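PDB 2G9Z: thiamine pyrophosphokinase from Candida albicans, which transfers a pyrophosphate group from ATP to thiamine, making the cofactor thiamine pyrophosphate in a magnesium-dependent reaction. Local coordinates for residues K158-L169 and L186-N194; I73-W81 and A94-N102. All coordinates share one frame; numbering follows the deposited sequence.

Contact 1. Residues K158-L169 and L186-N194; sequences KSIHCIQLHYQL and LAKLWNGLN
Trp190 lies among His161, Gln164, Leu165 and Gln168, presenting its broad indole to the neighbouring helix. The aromatic and amide contacts gather on this ring. Gln164 lies over one face: its CB stands 3.8 Å from the centroid of the six-membered ring in a CH-pi contact, only 14° off the normal. With the chain extended beyond CG, its amide continues across the indole, the planes 42° apart, and OE1 is offset toward the rim. Gln168 instead brings CG to the indole edge, 3.8 Å from Trp190 CZ3. The His161 imidazole meets the five-membered ring obliquely, CD2 lying 3.7 Å from Trp190 CD1. Trp190 NE1 is satisfied by Tyr234 OH, so the buried indole does not leave its polar atom without a partner.

Helices 158-169 and 186-194 pack here by knobs into holes at a crossing angle of 43°, with axes 9.4 Å apart. In the catalytic domain, helix 158-169 lies against parallel strands 64-68, 86-90 and 122-125, and helix 186-194 packs against helix 158-169.

Aliphatic packing fills the rest. Leu165 is the knob among Leu186, Leu189, Trp190 and Leu193; its two branches divide the work, CD2 reaching Trp190 CE3 at 3.4 Å while CD1 approaches Leu186 CD2 at 3.9 Å. In return Leu186 sets CD1 near the carbonyl of Lys158 and beside Cys162, a small residue that lets the leucine methyl come in beside its CB. Leu169 and Leu189 meet tip to tip, CD2 to CD1 at 3.9 Å.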
loop_
_atom_site.group_PDB
_atom_site.type_symbol
_atom_site.label_atom_id
_atom_site.label_comp_id
_atom_site.label_asym_id
_atom_site.label_seq_id
_atom_site.Cartn_x
_atom_site.Cartn_y
_atom_site.Cartn_z
ATOM N N LYS A 158 17.509 2.505 -8.249
ATOM C CA LYS A 158 18.650 3.208 -8.826
ATOM C C LYS A 158 19.109 4.307 -7.879
ATOM O O LYS A 158 20.308 4.549 -7.739
ATOM C CB LYS A 158 18.282 3.797 -10.191
ATOM C CG LYS A 158 18.039 2.727 -11.253
ATOM C CD LYS A 158 17.325 3.286 -12.472
ATOM C CE LYS A 158 17.065 2.186 -13.491
ATOM N NZ LYS A 158 16.322 2.659 -14.686
ATOM N N SER A 159 18.156 4.965 -7.219
ATOM C CA SER A 159 18.484 6.031 -6.273
ATOM C C SER A 159 19.178 5.483 -5.030
ATOM O O SER A 159 20.133 6.082 -4.526
ATOM C CB SER A 159 17.219 6.800 -5.855
ATOM O OG SER A 159 16.698 7.551 -6.937
ATOM N N ILE A 160 18.683 4.357 -4.520
ATOM C CA ILE A 160 19.282 3.740 -3.343
ATOM C C ILE A 160 20.733 3.377 -3.659
ATOM O O ILE A 160 21.636 3.618 -2.859
ATOM C CB ILE A 160 18.516 2.459 -2.920
ATOM C CG1 ILE A 160 17.140 2.832 -2.360
ATOM C CG2 ILE A 160 19.328 1.682 -1.883
ATOM C CD1 ILE A 160 17.189 3.667 -1.082
ATOM N N HIS A 161 20.952 2.793 -4.830
ATOM C CA HIS A 161 22.297 2.415 -5.251
ATOM C C HIS A 161 23.188 3.648 -5.307
ATOM O O HIS A 161 24.355 3.606 -4.913
ATOM C CB HIS A 161 22.246 1.741 -6.619
ATOM C CG HIS A 161 21.920 0.282 -6.557
ATOM N ND1 HIS A 161 21.395 -0.411 -7.625
ATOM C CD2 HIS A 161 22.058 -0.618 -5.553
ATOM C CE1 HIS A 161 21.221 -1.675 -7.283
ATOM N NE2 HIS A 161 21.616 -1.827 -6.031
ATOM N N CYS A 162 22.633 4.747 -5.807
ATOM C CA CYS A 162 23.376 5.993 -5.889
ATOM C C CYS A 162 23.753 6.444 -4.478
ATOM O O CYS A 162 24.864 6.920 -4.243
ATOM C CB CYS A 162 22.530 7.070 -6.570
ATOM S SG CYS A 162 23.182 8.742 -6.407
ATOM N N ILE A 163 22.820 6.290 -3.543
ATOM C CA ILE A 163 23.053 6.679 -2.155
ATOM C C ILE A 163 24.147 5.819 -1.532
ATOM O O ILE A 163 25.048 6.326 -0.858
ATOM C CB ILE A 163 21.754 6.542 -1.319
ATOM C CG1 ILE A 163 20.780 7.658 -1.706
ATOM C CG2 ILE A 163 22.078 6.581 0.181
ATOM C CD1 ILE A 163 19.367 7.472 -1.189
ATOM N N GLN A 164 24.059 4.513 -1.753
ATOM C CA GLN A 164 25.046 3.592 -1.215
ATOM C C GLN A 164 26.414 3.856 -1.827
ATOM O O GLN A 164 27.428 3.860 -1.124
ATOM C CB GLN A 164 24.617 2.150 -1.482
ATOM C CG GLN A 164 23.461 1.696 -0.607
ATOM C CD GLN A 164 23.086 0.254 -0.844
ATOM O OE1 GLN A 164 22.553 -0.095 -1.898
ATOM N NE2 GLN A 164 23.374 -0.598 0.132
ATOM N N LEU A 165 26.435 4.086 -3.137
ATOM C CA LEU A 165 27.683 4.361 -3.834
ATOM C C LEU A 165 28.278 5.696 -3.400
ATOM O O LEU A 165 29.497 5.831 -3.299
ATOM C CB LEU A 165 27.456 4.342 -5.350
ATOM C CG LEU A 165 27.244 2.934 -5.916
ATOM C CD1 LEU A 165 26.865 3.006 -7.383
ATOM C CD2 LEU A 165 28.525 2.122 -5.736
ATOM N N HIS A 166 27.424 6.680 -3.140
ATOM C CA HIS A 166 27.894 7.992 -2.703
ATOM C C HIS A 166 28.752 7.899 -1.444
ATOM O O HIS A 166 29.829 8.480 -1.379
ATOM C CB HIS A 166 26.719 8.925 -2.410
ATOM C CG HIS A 166 27.104 10.146 -1.630
ATOM N ND1 HIS A 166 27.591 11.289 -2.224
ATOM C CD2 HIS A 166 27.111 10.383 -0.295
ATOM C CE1 HIS A 166 27.880 12.179 -1.291
ATOM N NE2 HIS A 166 27.599 11.654 -0.112
ATOM N N TYR A 167 28.260 7.178 -0.442
ATOM C CA TYR A 167 28.982 7.032 0.818
ATOM C C TYR A 167 30.219 6.155 0.704
ATOM O O TYR A 167 30.987 6.017 1.656
ATOM C CB TYR A 167 28.040 6.501 1.900
ATOM C CG TYR A 167 27.126 7.579 2.436
ATOM C CD1 TYR A 167 27.618 8.571 3.286
ATOM C CD2 TYR A 167 25.791 7.654 2.040
ATOM C CE1 TYR A 167 26.809 9.613 3.726
ATOM C CE2 TYR A 167 24.967 8.699 2.475
ATOM C CZ TYR A 167 25.488 9.676 3.315
ATOM O OH TYR A 167 24.705 10.730 3.727
ATOM N N GLN A 168 30.418 5.572 -0.469
ATOM C CA GLN A 168 31.584 4.733 -0.686
ATOM C C GLN A 168 32.634 5.458 -1.518
ATOM O O GLN A 168 33.823 5.428 -1.199
ATOM C CB GLN A 168 31.196 3.437 -1.402
ATOM C CG GLN A 168 30.351 2.482 -0.581
ATOM C CD GLN A 168 31.014 2.095 0.725
ATOM O OE1 GLN A 168 32.182 1.698 0.749
ATOM N NE2 GLN A 168 30.269 2.200 1.819
ATOM N N LEU A 169 32.177 6.131 -2.570
ATOM C CA LEU A 169 33.074 6.811 -3.498
ATOM C C LEU A 169 33.134 8.337 -3.507
ATOM O O LEU A 169 34.177 8.909 -3.822
ATOM C CB LEU A 169 32.761 6.334 -4.919
ATOM C CG LEU A 169 33.221 4.943 -5.372
ATOM C CD1 LEU A 169 33.127 3.938 -4.243
ATOM C CD2 LEU A 169 32.371 4.511 -6.556
ATOM N N LEU A 186 25.049 2.056 -12.233
ATOM C CA LEU A 186 24.949 2.089 -10.777
ATOM C C LEU A 186 24.858 0.674 -10.218
ATOM O O LEU A 186 25.551 0.328 -9.254
ATOM C CB LEU A 186 23.718 2.886 -10.329
ATOM C CG LEU A 186 23.689 4.388 -10.625
ATOM C CD1 LEU A 186 22.361 4.969 -10.133
ATOM C CD2 LEU A 186 24.868 5.081 -9.943
ATOM N N ALA A 187 23.999 -0.137 -10.826
ATOM C CA ALA A 187 23.805 -1.517 -10.395
ATOM C C ALA A 187 25.100 -2.300 -10.565
ATOM O O ALA A 187 25.514 -3.034 -9.667
ATOM C CB ALA A 187 22.691 -2.165 -11.205
ATOM N N LYS A 188 25.734 -2.140 -11.721
ATOM C CA LYS A 188 26.988 -2.829 -11.993
ATOM C C LYS A 188 28.037 -2.389 -10.984
ATOM O O LYS A 188 28.617 -3.215 -10.287
ATOM C CB LYS A 188 27.479 -2.523 -13.410
ATOM C CG LYS A 188 26.611 -3.110 -14.511
ATOM C CD LYS A 188 27.138 -2.736 -15.889
ATOM C CE LYS A 188 26.291 -3.361 -16.987
ATOM N NZ LYS A 188 26.814 -3.045 -18.342
ATOM N N LEU A 189 28.260 -1.081 -10.899
ATOM C CA LEU A 189 29.250 -0.524 -9.984
ATOM C C LEU A 189 29.084 -1.050 -8.561
ATOM O O LEU A 189 30.056 -1.485 -7.945
ATOM C CB LEU A 189 29.169 1.005 -9.978
ATOM C CG LEU A 189 30.454 1.784 -9.679
ATOM C CD1 LEU A 189 30.130 3.263 -9.542
ATOM C CD2 LEU A 189 31.101 1.279 -8.412
ATOM N N TRP A 190 27.865 -1.008 -8.032
ATOM C CA TRP A 190 27.634 -1.484 -6.673
ATOM C C TRP A 190 28.043 -2.947 -6.573
ATOM O O TRP A 190 28.630 -3.369 -5.578
ATOM C CB TRP A 190 26.161 -1.322 -6.287
ATOM C CG TRP A 190 25.861 -1.679 -4.854
ATOM C CD1 TRP A 190 24.929 -2.575 -4.413
ATOM C CD2 TRP A 190 26.474 -1.128 -3.676
ATOM N NE1 TRP A 190 24.922 -2.616 -3.036
ATOM C CE2 TRP A 190 25.858 -1.739 -2.559
ATOM C CE3 TRP A 190 27.481 -0.176 -3.457
ATOM C CZ2 TRP A 190 26.216 -1.429 -1.238
ATOM C CZ3 TRP A 190 27.837 0.134 -2.141
ATOM C CH2 TRP A 190 27.205 -0.493 -1.051
ATOM N N ASN A 191 27.739 -3.714 -7.615
ATOM C CA ASN A 191 28.079 -5.133 -7.651
ATOM C C ASN A 191 29.589 -5.337 -7.772
ATOM O O ASN A 191 30.190 -6.079 -6.994
ATOM C CB ASN A 191 27.371 -5.814 -8.825
ATOM C CG ASN A 191 27.693 -7.296 -8.922
ATOM O OD1 ASN A 191 28.250 -7.758 -9.920
ATOM N ND2 ASN A 191 27.346 -8.046 -7.884
ATOM N N GLY A 192 30.198 -4.673 -8.749
ATOM C CA GLY A 192 31.630 -4.804 -8.948
ATOM C C GLY A 192 32.429 -4.346 -7.744
ATOM O O GLY A 192 33.453 -4.941 -7.403
ATOM N N LEU A 193 31.956 -3.285 -7.098
ATOM C CA LEU A 193 32.632 -2.734 -5.929
ATOM C C LEU A 193 32.703 -3.771 -4.812
ATOM O O LEU A 193 33.691 -3.840 -4.077
ATOM C CB LEU A 193 31.896 -1.486 -5.438
ATOM C CG LEU A 193 32.568 -0.667 -4.335
ATOM C CD1 LEU A 193 33.827 -0.007 -4.881
ATOM C CD2 LEU A 193 31.598 0.388 -3.826
ATOM N N ASN A 194 31.653 -4.577 -4.686
ATOM C CA ASN A 194 31.614 -5.611 -3.659
ATOM C C ASN A 194 32.534 -6.776 -4.003
ATOM O O ASN A 194 33.222 -7.307 -3.129
ATOM C CB ASN A 194 30.182 -6.108 -3.462
ATOM C CG ASN A 194 29.309 -5.090 -2.755
ATOM O OD1 ASN A 194 29.112 -3.977 -3.243
ATOM N ND2 ASN A 194 28.788 -5.464 -1.591
#

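Contact 2. Residues I73-W81 and A94-N102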
loop_
_atom_site.group_PDB
_atom_site.type_symbol
_atom_site.label_atom_id
_atom_site.label_comp_id
_atom_site.label_asym_id
_atom_site.label_seq_id
_atom_site.Cartn_x
_atom_site.Cartn_y
_atom_site.Cartn_z
ATOM N N ILE A 73 4.532 16.906 -2.537
ATOM C CA ILE A 73 5.095 16.942 -1.193
ATOM C C ILE A 73 4.193 17.716 -0.239
ATOM O O ILE A 73 3.994 18.922 -0.396
ATOM C CB ILE A 73 6.505 17.566 -1.209
ATOM C CG1 ILE A 73 7.433 16.693 -2.064
ATOM C CG2 ILE A 73 7.039 17.693 0.212
ATOM C CD1 ILE A 73 8.855 17.192 -2.162
ATOM N N THR A 74 3.666 17.010 0.759
ATOM C CA THR A 74 2.751 17.595 1.733
ATOM C C THR A 74 3.340 17.825 3.124
ATOM O O THR A 74 2.698 18.445 3.974
ATOM C CB THR A 74 1.501 16.709 1.892
ATOM O OG1 THR A 74 1.872 15.464 2.501
ATOM C CG2 THR A 74 0.876 16.424 0.533
ATOM N N ILE A 75 4.547 17.329 3.363
ATOM C CA ILE A 75 5.185 17.496 4.664
ATOM C C ILE A 75 5.975 18.794 4.753
ATOM O O ILE A 75 6.049 19.564 3.793
ATOM C CB ILE A 75 6.175 16.353 4.968
ATOM C CG1 ILE A 75 7.356 16.426 3.996
ATOM C CG2 ILE A 75 5.472 15.011 4.861
ATOM C CD1 ILE A 75 8.587 15.680 4.461
ATOM N N ASP A 76 6.572 19.022 5.918
ATOM C CA ASP A 76 7.394 20.199 6.148
ATOM C C ASP A 76 8.774 19.863 5.583
ATOM O O ASP A 76 9.704 19.537 6.323
ATOM C CB ASP A 76 7.493 20.488 7.646
ATOM C CG ASP A 76 8.305 21.732 7.949
ATOM O OD1 ASP A 76 8.996 22.239 7.038
ATOM O OD2 ASP A 76 8.259 22.198 9.108
ATOM N N LEU A 77 8.881 19.945 4.262
ATOM C CA LEU A 77 10.108 19.637 3.540
ATOM C C LEU A 77 11.361 20.319 4.070
ATOM O O LEU A 77 12.368 19.660 4.333
ATOM C CB LEU A 77 9.935 19.985 2.061
ATOM C CG LEU A 77 11.112 19.651 1.143
ATOM C CD1 LEU A 77 11.365 18.144 1.153
ATOM C CD2 LEU A 77 10.806 20.134 -0.262
ATOM N N ILE A 78 11.303 21.638 4.226
ATOM C CA ILE A 78 12.459 22.395 4.698
ATOM C C ILE A 78 13.035 21.914 6.026
ATOM O O ILE A 78 14.253 21.848 6.185
ATOM C CB ILE A 78 12.130 23.908 4.787
ATOM C CG1 ILE A 78 12.162 24.530 3.386
ATOM C CG2 ILE A 78 13.149 24.626 5.671
ATOM C CD1 ILE A 78 11.247 23.865 2.380
ATOM N N SER A 79 12.171 21.579 6.978
ATOM C CA SER A 79 12.644 21.109 8.277
ATOM C C SER A 79 13.424 19.803 8.135
ATOM O O SER A 79 14.472 19.622 8.758
ATOM C CB SER A 79 11.462 20.894 9.228
ATOM O OG SER A 79 10.715 22.087 9.392
ATOM N N LEU A 80 12.903 18.898 7.313
ATOM C CA LEU A 80 13.539 17.607 7.091
ATOM C C LEU A 80 14.849 17.806 6.334
ATOM O O LEU A 80 15.894 17.282 6.723
ATOM C CB LEU A 80 12.608 16.697 6.282
ATOM C CG LEU A 80 12.589 15.204 6.629
ATOM C CD1 LEU A 80 11.831 14.452 5.546
ATOM C CD2 LEU A 80 13.996 14.666 6.758
ATOM N N TRP A 81 14.777 18.572 5.249
ATOM C CA TRP A 81 15.939 18.864 4.411
ATOM C C TRP A 81 17.113 19.340 5.258
ATOM O O TRP A 81 18.227 18.836 5.134
ATOM C CB TRP A 81 15.565 19.936 3.384
ATOM C CG TRP A 81 16.622 20.248 2.359
ATOM C CD1 TRP A 81 17.837 20.827 2.579
ATOM C CD2 TRP A 81 16.532 20.026 0.945
ATOM N NE1 TRP A 81 18.512 20.985 1.389
ATOM C CE2 TRP A 81 17.732 20.502 0.370
ATOM C CE3 TRP A 81 15.551 19.473 0.109
ATOM C CZ2 TRP A 81 17.980 20.442 -1.008
ATOM C CZ3 TRP A 81 15.795 19.414 -1.262
ATOM C CH2 TRP A 81 17.004 19.898 -1.806
ATOM N N ALA A 94 12.016 15.186 -8.711
ATOM C CA ALA A 94 12.570 16.519 -8.920
ATOM C C ALA A 94 11.434 17.511 -9.174
ATOM O O ALA A 94 11.476 18.646 -8.694
ATOM C CB ALA A 94 13.542 16.510 -10.101
ATOM N N ASN A 95 10.429 17.082 -9.935
ATOM C CA ASN A 95 9.271 17.929 -10.223
ATOM C C ASN A 95 8.568 18.243 -8.912
ATOM O O ASN A 95 8.188 19.388 -8.648
ATOM C CB ASN A 95 8.271 17.218 -11.144
ATOM C CG ASN A 95 8.871 16.829 -12.479
ATOM O OD1 ASN A 95 9.828 17.440 -12.946
ATOM N ND2 ASN A 95 8.292 15.817 -13.114
ATOM N N SER A 96 8.389 17.206 -8.098
ATOM C CA SER A 96 7.731 17.340 -6.806
ATOM C C SER A 96 8.456 18.377 -5.959
ATOM O O SER A 96 7.830 19.225 -5.317
ATOM C CB SER A 96 7.719 15.988 -6.083
ATOM O OG SER A 96 7.123 14.984 -6.893
ATOM N N LEU A 97 9.784 18.302 -5.958
ATOM C CA LEU A 97 10.598 19.244 -5.203
ATOM C C LEU A 97 10.438 20.644 -5.781
ATOM O O LEU A 97 10.268 21.616 -5.049
ATOM C CB LEU A 97 12.073 18.841 -5.259
ATOM C CG LEU A 97 13.065 19.821 -4.627
ATOM C CD1 LEU A 97 12.744 20.002 -3.152
ATOM C CD2 LEU A 97 14.485 19.297 -4.805
ATOM N N TYR A 98 10.492 20.730 -7.104
ATOM C CA TYR A 98 10.363 21.999 -7.811
ATOM C C TYR A 98 9.036 22.692 -7.496
ATOM O O TYR A 98 9.014 23.849 -7.083
ATOM C CB TYR A 98 10.464 21.759 -9.322
ATOM C CG TYR A 98 10.498 23.024 -10.160
ATOM C CD1 TYR A 98 11.707 23.650 -10.465
ATOM C CD2 TYR A 98 9.319 23.596 -10.643
ATOM C CE1 TYR A 98 11.743 24.815 -11.234
ATOM C CE2 TYR A 98 9.342 24.758 -11.408
ATOM C CZ TYR A 98 10.557 25.362 -11.701
ATOM O OH TYR A 98 10.586 26.509 -12.461
ATOM N N GLU A 99 7.936 21.970 -7.689
ATOM C CA GLU A 99 6.590 22.502 -7.467
ATOM C C GLU A 99 6.271 22.879 -6.025
ATOM O O GLU A 99 5.348 23.655 -5.776
ATOM C CB GLU A 99 5.551 21.498 -7.975
ATOM C CG GLU A 99 5.774 21.078 -9.419
ATOM C CD GLU A 99 4.808 20.004 -9.880
ATOM O OE1 GLU A 99 4.638 19.002 -9.152
ATOM O OE2 GLU A 99 4.230 20.155 -10.978
ATOM N N TYR A 100 7.026 22.332 -5.078
ATOM C CA TYR A 100 6.810 22.625 -3.664
ATOM C C TYR A 100 6.938 24.122 -3.396
ATOM O O TYR A 100 6.290 24.664 -2.498
ATOM C CB TYR A 100 7.837 21.880 -2.811
ATOM C CG TYR A 100 7.684 22.088 -1.322
ATOM C CD1 TYR A 100 6.686 21.429 -0.603
ATOM C CD2 TYR A 100 8.554 22.926 -0.626
ATOM C CE1 TYR A 100 6.562 21.596 0.772
ATOM C CE2 TYR A 100 8.438 23.100 0.749
ATOM C CZ TYR A 100 7.440 22.429 1.441
ATOM O OH TYR A 100 7.342 22.577 2.800
ATOM N N PHE A 101 7.774 24.785 -4.185
ATOM C CA PHE A 101 8.011 26.211 -4.018
ATOM C C PHE A 101 7.047 27.101 -4.801
ATOM O O PHE A 101 7.041 28.319 -4.622
ATOM C CB PHE A 101 9.460 26.523 -4.395
ATOM C CG PHE A 101 10.465 25.864 -3.493
ATOM C CD1 PHE A 101 10.856 26.468 -2.305
ATOM C CD2 PHE A 101 10.982 24.608 -3.807
ATOM C CE1 PHE A 101 11.746 25.835 -1.437
ATOM C CE2 PHE A 101 11.874 23.964 -2.945
ATOM C CZ PHE A 101 12.253 24.578 -1.761
ATOM N N ASN A 102 6.232 26.498 -5.662
ATOM C CA ASN A 102 5.264 27.258 -6.449
ATOM C C ASN A 102 4.421 28.150 -5.544
ATOM O O ASN A 102 3.879 27.692 -4.536
ATOM C CB ASN A 102 4.346 26.312 -7.225
ATOM C CG ASN A 102 5.033 25.667 -8.409
ATOM O OD1 ASN A 102 4.462 24.809 -9.081
ATOM N ND2 ASN A 102 6.264 26.082 -8.677
HETATM O O HOH W 1 5.283 18.703 -4.431
#
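Tyr100 reaches from segment 94-102 across the turn that opens helix 77-81, and Leu77 covers one face of its ring. The two side chains slide past each other in opposite directions, and Leu77 CB makes a CH-pi contact 3.9 Å from the ring centroid, 24° off the normal. With CG anti to the backbone N, the tyrosine points its ring at segment 73-81. At the rim, Ile78 CD1 approaches Tyr100 CE2 to 3.3 Å near the ring plane, while the Ile73 carbonyl oxygen lies in plane at the CD1 edge. Leucine and isoleucine suit this place: leucine lays CB and a methyl against the ring, while isoleucine's longer branch reaches the rim.

Packing is also tight between Leu97 and Leu77, where Leu97 CD1 and Leu77 CD2 are 3.5 Å apart, closer than usual for carbons. The same Leu97 methyl touches Trp81 CZ3 at 3.6 Å, and Trp81 itself meets Tyr118 edge-to-face.

The polar side is held more loosely at the tyrosine hydroxyl, where Tyr100 OH accepts a weak bond from Leu77 N, 3.4 Å long and bent to 132°, whereas at the Ile73 end a water bridges the backbones, accepting from Ile73 N and donating to Ser96 O, each at 2.7 Å. Beside the tyrosine hydroxyl, exposed Asp76 turns its carboxylate to its own helix, where OD1 accepts from Ser79 N at 3.2 Å.

This is an N-cap, with aspartate opening short helix 77-81. The helices, at 118° to each other, flank strand 86-90 in sequence, as connections of the parallel alpha/beta sheet in the catalytic domain.

In the fold
Contact 2 closes before contact 1 opens along the chain, and both belong to the catalytic domain. Their centres are 26 Å apart and their nearest atoms about 9 Å, so they do not touch; both adjoin strand 64-68 of the parallel sheet, through different side chains. Contact 1 is nearer the metals: the side chain of Lys158, in the first turn of helix 155-170, is about 3 Å from a bound magnesium ion, at a site shared with Asp155, which also lines a ligand pocket beside Asp126 and Asp128. Contact 2 stands farther back, the Ser96 side chain being about 11 Å from a magnesium ion and 12 Å from the bound thiamine pyrophosphate analogue.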